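PDB 2DC0: probable amidase from Thermus thermophilus, which belongs by sequence to the amidase family and has an alpha/beta fold built around a large mixed sheet. Local coordinates for residues L75-G80 / E96-V101; G195-S200 / R295-A300. All blocks are in the same frame, centred on the assembly; numbering follows the deposited sequence.

Contact 1: L75-G80 / E96-V101; sequences LFPVKG and EEARAV
Pro77 and Ala98 are joined by the one direct hydrogen bond between 75-80 and 96-101: Ala98 N donates to Pro77 O at 3.0 Å. The bond is nearly straight at hydrogen (164°), and the donor lies 33° out of the carbonyl plane. Glu97 CA adds a CH···O contact to Pro77 O at 3.4 Å, so adjacent residues grip a single carbonyl. Two waters extend the pairing. One lies 2.7 Å from both Val78 O and Glu96 O, bridging the two carbonyls; the other accepts from Lys79 N and donates to Glu97 OE2, 2.7 Å away.

Lys79 runs extended past both glutamates. Its CE lies 3.6 Å from Glu97 OE1, whereas NZ stays beyond salt-bridge distance of either carboxylate. Glu97 is instead paired with Arg102 through OE1 and with Arg105 through OE2, an arrangement that probably holds its carboxylate ionised.

Packing takes over beyond the polar groups. The methyl of Ala98 touches both Pro77 CD (3.7 Å) and, near the ring plane, the Phe76 edge at CD1. Leu75 CD1 lies over the centre of one ring face. In Val101, CG2 is anti to the carbonyl carbon and approaches Phe76 CB (3.8 Å), while CG1 meets Val78 CG2 as the two valine side chains cross at about a right angle.

Ala98 is the N-cap of helix 99-106, so the Pro77 bond fastens the start of that helix to the loop leaving strand 69-73. Val78 and Val101 both reach Val72 on this strand and also touch strand 110-115, at Lys114 and Leu111 respectively. Phe76 and Ala100 pack on Leu164 of strand 163-166, placing the contact against the central mixed sheet.

Contact 2: G195-S200 / R295-A300; sequences GALPLS and RIHEKA
Ile296, in the last turn of helix 281-296, meets Pro198 through its CD1, which comes within 3.8 Å of Pro198 CG as the two side chains cross obliquely. Its CG1, anti to the carbonyl carbon (chi1 -67°), lies 3.9 Å from Leu199 O, and CG2 faces the carbonyl of Pro198 at a similar distance. One branched side chain thus spans two residues of the loop.

His297 follows, where the backbone leaves helical geometry. Ile296 CG2 rests 3.7 Å above one face of its ring, offset toward the rim. A water in the plane of the imidazole, at its edge, lies 2.8 Å from His297 NE2 and donates to Pro198 O, bridging a gap too wide for a direct bond. From the loop, Leu197 CD1 approaches His297 CE1 at 4.1 Å.

His297 is also the N-cap of helix 298-303, so the water-bridged ring occupies the junction between two helices. Ala300 continues into this second helix and packs on Pro90. On the other segment, Leu199 touches Ala293 and Ser200 OG bonds Glu292, tying the loop between strands 182-185 and 206-210 to helix 281-296.

In the fold
Contact 1 closes before contact 2 opens, so the two follow in series along the chain, their centres about 16 Å apart and both near 18 to 19 Å from the centre of the chain. They meet through 75-80 and 195-200: Leu75 O probably accepts a hydrogen bond from Leu197 N (3.0 Å), and Phe76 CD1 packs on Ala196 CB at 3.5 Å. These loops leave strands 69-73 and 182-185 of the same mixed sheet. Through them helix 99-106 is connected with helices 281-296 and 298-303, so parts of the amidase chain far apart in sequence are linked through two adjoining loops.

Contact 1: L75-G80 / E96-V101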
ATOM      1  N   LEU A  75      -1.757  -2.901 -26.535  1.00 18.28           N
ATOM      2  CA  LEU A  75      -1.877  -1.622 -25.839  1.00 17.79           C
ATOM      3  C   LEU A  75      -0.468  -1.075 -25.641  1.00 18.76           C
ATOM      4  O   LEU A  75      -0.284   0.055 -25.187  1.00 19.61           O
ATOM      5  CB  LEU A  75      -2.601  -1.769 -24.492  1.00 17.71           C
ATOM      6  CG  LEU A  75      -2.106  -2.745 -23.416  1.00 18.77           C
ATOM      7  CD1 LEU A  75      -0.825  -2.244 -22.768  1.00 20.19           C
ATOM      8  CD2 LEU A  75      -3.208  -2.879 -22.365  1.00 16.66           C
ATOM      9  N   PHE A  76       0.521  -1.901 -25.987  1.00 17.65           N
ATOM     10  CA  PHE A  76       1.939  -1.552 -25.903  1.00 16.48           C
ATOM     11  C   PHE A  76       2.412  -1.178 -27.314  1.00 17.92           C
ATOM     12  O   PHE A  76       2.344  -1.994 -28.237  1.00 19.00           O
ATOM     13  CB  PHE A  76       2.785  -2.752 -25.450  1.00 16.15           C
ATOM     14  CG  PHE A  76       2.663  -3.097 -23.990  1.00 18.03           C
ATOM     15  CD1 PHE A  76       3.261  -2.302 -23.015  1.00 17.03           C
ATOM     16  CD2 PHE A  76       1.997  -4.256 -23.593  1.00 18.20           C
ATOM     17  CE1 PHE A  76       3.199  -2.661 -21.661  1.00 19.96           C
ATOM     18  CE2 PHE A  76       1.929  -4.625 -22.247  1.00 18.71           C
ATOM     19  CZ  PHE A  76       2.530  -3.826 -21.278  1.00 17.93           C
ATOM     20  N   PRO A  77       2.881   0.059 -27.509  1.00 19.13           N
ATOM     21  CA  PRO A  77       3.342   0.416 -28.854  1.00 19.16           C
ATOM     22  C   PRO A  77       4.584  -0.397 -29.232  1.00 19.26           C
ATOM     23  O   PRO A  77       5.464  -0.633 -28.404  1.00 18.20           O
ATOM     24  CB  PRO A  77       3.639   1.905 -28.725  1.00 19.46           C
ATOM     25  CG  PRO A  77       2.598   2.348 -27.733  1.00 20.36           C
ATOM     26  CD  PRO A  77       2.690   1.265 -26.686  1.00 18.68           C
ATOM     27  N   VAL A  78       4.636  -0.846 -30.480  1.00 20.17           N
ATOM     28  CA  VAL A  78       5.774  -1.614 -30.971  1.00 20.99           C
ATOM     29  C   VAL A  78       6.189  -0.970 -32.290  1.00 21.34           C
ATOM     30  O   VAL A  78       5.340  -0.645 -33.118  1.00 22.24           O
ATOM     31  CB  VAL A  78       5.391  -3.103 -31.215  1.00 21.51           C
ATOM     32  CG1 VAL A  78       6.531  -3.836 -31.900  1.00 22.53           C
ATOM     33  CG2 VAL A  78       5.054  -3.780 -29.893  1.00 19.28           C
ATOM     34  N   LYS A  79       7.488  -0.774 -32.480  1.00 21.63           N
ATOM     35  CA  LYS A  79       7.980  -0.158 -33.707  1.00 24.03           C
ATOM     36  C   LYS A  79       7.512  -0.909 -34.946  1.00 24.37           C
ATOM     37  O   LYS A  79       7.590  -2.139 -35.006  1.00 23.86           O
ATOM     38  CB  LYS A  79       9.510  -0.107 -33.713  1.00 27.31           C
ATOM     39  CG  LYS A  79      10.127   0.777 -32.646  1.00 29.45           C
ATOM     40  CD  LYS A  79      11.630   0.879 -32.851  1.00 32.84           C
ATOM     41  CE  LYS A  79      12.251   1.887 -31.895  1.00 34.58           C
ATOM     42  NZ  LYS A  79      13.709   2.074 -32.152  1.00 36.86           N
ATOM     43  N   GLY A  80       7.020  -0.162 -35.931  1.00 24.05           N
ATOM     44  CA  GLY A  80       6.560  -0.764 -37.172  1.00 24.06           C
ATOM     45  C   GLY A  80       5.180  -1.394 -37.111  1.00 24.13           C
ATOM     46  O   GLY A  80       4.735  -1.989 -38.087  1.00 24.90           O
ATOM     47  N   GLU A  96       6.221   5.849 -29.958  1.00 25.58           N
ATOM     48  CA  GLU A  96       6.387   4.812 -30.976  1.00 26.75           C
ATOM     49  C   GLU A  96       6.623   3.423 -30.379  1.00 26.26           C
ATOM     50  O   GLU A  96       6.269   2.410 -30.982  1.00 25.93           O
ATOM     51  CB  GLU A  96       7.557   5.174 -31.899  1.00 29.50           C
ATOM     52  CG  GLU A  96       7.833   4.140 -32.987  1.00 33.38           C
ATOM     53  CD  GLU A  96       9.049   4.488 -33.834  1.00 34.66           C
ATOM     54  OE1 GLU A  96      10.089   4.865 -33.255  1.00 37.05           O
ATOM     55  OE2 GLU A  96       8.968   4.368 -35.074  1.00 35.21           O
ATOM     56  N   GLU A  97       7.222   3.385 -29.193  1.00 25.12           N
ATOM     57  CA  GLU A  97       7.518   2.123 -28.537  1.00 24.33           C
ATOM     58  C   GLU A  97       7.414   2.235 -27.023  1.00 24.72           C
ATOM     59  O   GLU A  97       7.897   3.204 -26.428  1.00 24.51           O
ATOM     60  CB  GLU A  97       8.924   1.667 -28.914  1.00 24.82           C
ATOM     61  CG  GLU A  97       9.385   0.421 -28.202  1.00 25.18           C
ATOM     62  CD  GLU A  97      10.788   0.026 -28.602  1.00 28.08           C
ATOM     63  OE1 GLU A  97      11.701   0.875 -28.481  1.00 27.80           O
ATOM     64  OE2 GLU A  97      10.982  -1.130 -29.039  1.00 25.86           O
ATOM     65  N   ALA A  98       6.783   1.243 -26.404  1.00 21.83           N
ATOM     66  CA  ALA A  98       6.625   1.223 -24.956  1.00 20.93           C
ATOM     67  C   ALA A  98       7.951   0.832 -24.322  1.00 20.82           C
ATOM     68  O   ALA A  98       8.751   0.110 -24.923  1.00 21.91           O
ATOM     69  CB  ALA A  98       5.539   0.226 -24.557  1.00 19.24           C
ATOM     70  N   ARG A  99       8.187   1.307 -23.106  1.00 21.11           N
ATOM     71  CA  ARG A  99       9.430   0.999 -22.413  1.00 21.60           C
ATOM     72  C   ARG A  99       9.633  -0.499 -22.230  1.00 20.61           C
ATOM     73  O   ARG A  99      10.740  -1.007 -22.419  1.00 22.58           O
ATOM     74  CB  ARG A  99       9.462   1.674 -21.042  1.00 21.52           C
ATOM     75  CG  ARG A  99      10.790   1.510 -20.329  1.00 26.58           C
ATOM     76  CD  ARG A  99      11.866   2.349 -21.001  1.00 31.64           C
ATOM     77  NE  ARG A  99      13.178   2.179 -20.380  1.00 35.44           N
ATOM     78  CZ  ARG A  99      13.991   1.149 -20.604  1.00 35.97           C
ATOM     79  NH1 ARG A  99      13.636   0.185 -21.440  1.00 36.17           N
ATOM     80  NH2 ARG A  99      15.167   1.084 -19.993  1.00 37.01           N
ATOM     81  N   ALA A 100       8.573  -1.206 -21.855  1.00 19.13           N
ATOM     82  CA  ALA A 100       8.676  -2.647 -21.644  1.00 18.80           C
ATOM     83  C   ALA A 100       9.036  -3.384 -22.930  1.00 17.83           C
ATOM     84  O   ALA A 100       9.733  -4.398 -22.899  1.00 18.17           O
ATOM     85  CB  ALA A 100       7.369  -3.191 -21.069  1.00 17.35           C
ATOM     86  N   VAL A 101       8.541  -2.879 -24.057  1.00 18.66           N
ATOM     87  CA  VAL A 101       8.820  -3.471 -25.365  1.00 19.45           C
ATOM     88  C   VAL A 101      10.294  -3.251 -25.710  1.00 20.55           C
ATOM     89  O   VAL A 101      10.963  -4.142 -26.238  1.00 19.99           O
ATOM     90  CB  VAL A 101       7.907  -2.838 -26.452  1.00 20.35           C
ATOM     91  CG1 VAL A 101       8.364  -3.249 -27.850  1.00 20.21           C
ATOM     92  CG2 VAL A 101       6.462  -3.294 -26.230  1.00 21.07           C
TER
HETATM   93  O   HOH W   1       4.385   1.856 -32.850  1.00 20.67           O
HETATM   94  O   HOH W   2       9.462  -2.287 -30.889  1.00 23.01           O

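Contact 2: G195-S200 / R295-A300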
ATOM      1  N   GLY A 195       4.851   4.544 -21.747  1.00 20.54           N
ATOM      2  CA  GLY A 195       4.596   4.439 -23.173  1.00 19.14           C
ATOM      3  C   GLY A 195       3.451   3.517 -23.546  1.00 20.41           C
ATOM      4  O   GLY A 195       3.099   3.402 -24.718  1.00 19.74           O
ATOM      5  N   ALA A 196       2.867   2.856 -22.553  1.00 20.22           N
ATOM      6  CA  ALA A 196       1.753   1.950 -22.790  1.00 21.03           C
ATOM      7  C   ALA A 196       0.434   2.635 -22.457  1.00 21.38           C
ATOM      8  O   ALA A 196       0.379   3.518 -21.596  1.00 21.18           O
ATOM      9  CB  ALA A 196       1.909   0.697 -21.938  1.00 20.56           C
ATOM     10  N   LEU A 197      -0.629   2.229 -23.140  1.00 19.89           N
ATOM     11  CA  LEU A 197      -1.941   2.802 -22.886  1.00 20.31           C
ATOM     12  C   LEU A 197      -2.371   2.391 -21.485  1.00 20.68           C
ATOM     13  O   LEU A 197      -2.468   1.208 -21.182  1.00 20.95           O
ATOM     14  CB  LEU A 197      -2.966   2.282 -23.890  1.00 19.63           C
ATOM     15  CG  LEU A 197      -4.400   2.716 -23.594  1.00 17.87           C
ATOM     16  CD1 LEU A 197      -4.546   4.222 -23.836  1.00 19.08           C
ATOM     17  CD2 LEU A 197      -5.360   1.948 -24.479  1.00 18.50           C
ATOM     18  N   PRO A 198      -2.627   3.364 -20.608  1.00 21.03           N
ATOM     19  CA  PRO A 198      -3.046   2.998 -19.253  1.00 19.28           C
ATOM     20  C   PRO A 198      -4.552   2.750 -19.109  1.00 20.00           C
ATOM     21  O   PRO A 198      -5.351   3.145 -19.963  1.00 17.21           O
ATOM     22  CB  PRO A 198      -2.570   4.185 -18.418  1.00 22.27           C
ATOM     23  CG  PRO A 198      -2.729   5.346 -19.365  1.00 21.93           C
ATOM     24  CD  PRO A 198      -2.257   4.789 -20.697  1.00 21.00           C
ATOM     25  N   LEU A 199      -4.931   2.051 -18.043  1.00 18.06           N
ATOM     26  CA  LEU A 199      -6.339   1.816 -17.750  1.00 19.63           C
ATOM     27  C   LEU A 199      -6.495   2.524 -16.409  1.00 19.60           C
ATOM     28  O   LEU A 199      -7.180   3.537 -16.296  1.00 19.84           O
ATOM     29  CB  LEU A 199      -6.641   0.326 -17.599  1.00 18.39           C
ATOM     30  CG  LEU A 199      -8.089  -0.018 -17.216  1.00 18.35           C
ATOM     31  CD1 LEU A 199      -9.064   0.494 -18.270  1.00 18.16           C
ATOM     32  CD2 LEU A 199      -8.220  -1.533 -17.068  1.00 19.82           C
ATOM     33  N   SER A 200      -5.827   1.978 -15.401  1.00 18.66           N
ATOM     34  CA  SER A 200      -5.810   2.544 -14.062  1.00 19.07           C
ATOM     35  C   SER A 200      -4.330   2.655 -13.711  1.00 21.01           C
ATOM     36  O   SER A 200      -3.699   1.661 -13.368  1.00 19.54           O
ATOM     37  CB  SER A 200      -6.505   1.608 -13.076  1.00 20.36           C
ATOM     38  OG  SER A 200      -6.294   2.042 -11.742  1.00 22.82           O
ATOM     39  N   ARG A 295     -11.256   8.859 -16.959  1.00 18.80           N
ATOM     40  CA  ARG A 295     -10.533  10.099 -17.170  1.00 20.85           C
ATOM     41  C   ARG A 295      -9.485   9.953 -18.273  1.00 21.21           C
ATOM     42  O   ARG A 295      -9.085  10.935 -18.898  1.00 22.11           O
ATOM     43  CB  ARG A 295      -9.906  10.579 -15.854  1.00 21.96           C
ATOM     44  CG  ARG A 295     -10.945  10.786 -14.731  1.00 23.46           C
ATOM     45  CD  ARG A 295     -12.081  11.681 -15.221  1.00 23.90           C
ATOM     46  NE  ARG A 295     -13.154  11.954 -14.257  1.00 23.32           N
ATOM     47  CZ  ARG A 295     -13.996  11.048 -13.765  1.00 25.03           C
ATOM     48  NH1 ARG A 295     -13.899   9.769 -14.118  1.00 24.23           N
ATOM     49  NH2 ARG A 295     -14.985  11.430 -12.961  1.00 21.27           N
ATOM     50  N   ILE A 296      -9.043   8.726 -18.526  1.00 21.78           N
ATOM     51  CA  ILE A 296      -8.074   8.498 -19.593  1.00 20.89           C
ATOM     52  C   ILE A 296      -8.747   8.665 -20.950  1.00 19.87           C
ATOM     53  O   ILE A 296      -8.192   9.276 -21.857  1.00 19.66           O
ATOM     54  CB  ILE A 296      -7.504   7.075 -19.545  1.00 23.11           C
ATOM     55  CG1 ILE A 296      -6.658   6.903 -18.284  1.00 23.82           C
ATOM     56  CG2 ILE A 296      -6.695   6.795 -20.816  1.00 20.58           C
ATOM     57  CD1 ILE A 296      -5.398   7.800 -18.140  1.00 23.38           C
ATOM     58  N   HIS A 297      -9.949   8.114 -21.072  1.00 20.50           N
ATOM     59  CA  HIS A 297     -10.699   8.148 -22.323  1.00 21.32           C
ATOM     60  C   HIS A 297     -11.817   9.176 -22.335  1.00 22.59           C
ATOM     61  O   HIS A 297     -12.736   9.090 -23.148  1.00 23.77           O
ATOM     62  CB  HIS A 297     -11.284   6.763 -22.587  1.00 19.96           C
ATOM     63  CG  HIS A 297     -10.250   5.686 -22.665  1.00 19.59           C
ATOM     64  ND1 HIS A 297      -9.503   5.453 -23.799  1.00 19.02           N
ATOM     65  CD2 HIS A 297      -9.798   4.814 -21.731  1.00 17.34           C
ATOM     66  CE1 HIS A 297      -8.634   4.485 -23.562  1.00 18.18           C
ATOM     67  NE2 HIS A 297      -8.793   4.080 -22.314  1.00 16.87           N
ATOM     68  N   GLU A 298     -11.731  10.150 -21.441  1.00 24.65           N
ATOM     69  CA  GLU A 298     -12.752  11.182 -21.331  1.00 26.51           C
ATOM     70  C   GLU A 298     -13.016  11.952 -22.630  1.00 26.77           C
ATOM     71  O   GLU A 298     -14.168  12.150 -23.014  1.00 26.82           O
ATOM     72  CB  GLU A 298     -12.370  12.148 -20.212  1.00 27.14           C
ATOM     73  CG  GLU A 298     -13.355  13.269 -20.003  1.00 31.09           C
ATOM     74  CD  GLU A 298     -13.187  13.936 -18.654  1.00 32.14           C
ATOM     75  OE1 GLU A 298     -12.033  14.176 -18.239  1.00 33.38           O
ATOM     76  OE2 GLU A 298     -14.216  14.223 -18.013  1.00 35.23           O
ATOM     77  N   LYS A 299     -11.953  12.380 -23.300  1.00 26.97           N
ATOM     78  CA  LYS A 299     -12.092  13.120 -24.547  1.00 28.98           C
ATOM     79  C   LYS A 299     -12.774  12.268 -25.617  1.00 28.32           C
ATOM     80  O   LYS A 299     -13.767  12.686 -26.218  1.00 26.76           O
ATOM     81  CB  LYS A 299     -10.716  13.583 -25.032  1.00 30.55           C
ATOM     82  CG  LYS A 299     -10.742  14.469 -26.265  1.00 35.50           C
ATOM     83  CD  LYS A 299      -9.349  14.996 -26.579  1.00 38.12           C
ATOM     84  CE  LYS A 299      -9.372  15.975 -27.747  1.00 40.87           C
ATOM     85  NZ  LYS A 299      -9.851  15.336 -29.009  1.00 42.28           N
ATOM     86  N   ALA A 300     -12.251  11.068 -25.848  1.00 27.21           N
ATOM     87  CA  ALA A 300     -12.823  10.177 -26.854  1.00 28.10           C
ATOM     88  C   ALA A 300     -14.274   9.812 -26.546  1.00 29.25           C
ATOM     89  O   ALA A 300     -15.095   9.686 -27.456  1.00 28.28           O
ATOM     90  CB  ALA A 300     -11.986   8.909 -26.971  1.00 28.21           C
TER
HETATM   91  O   HOH W   3      -7.558   1.805 -21.309  1.00 17.85           O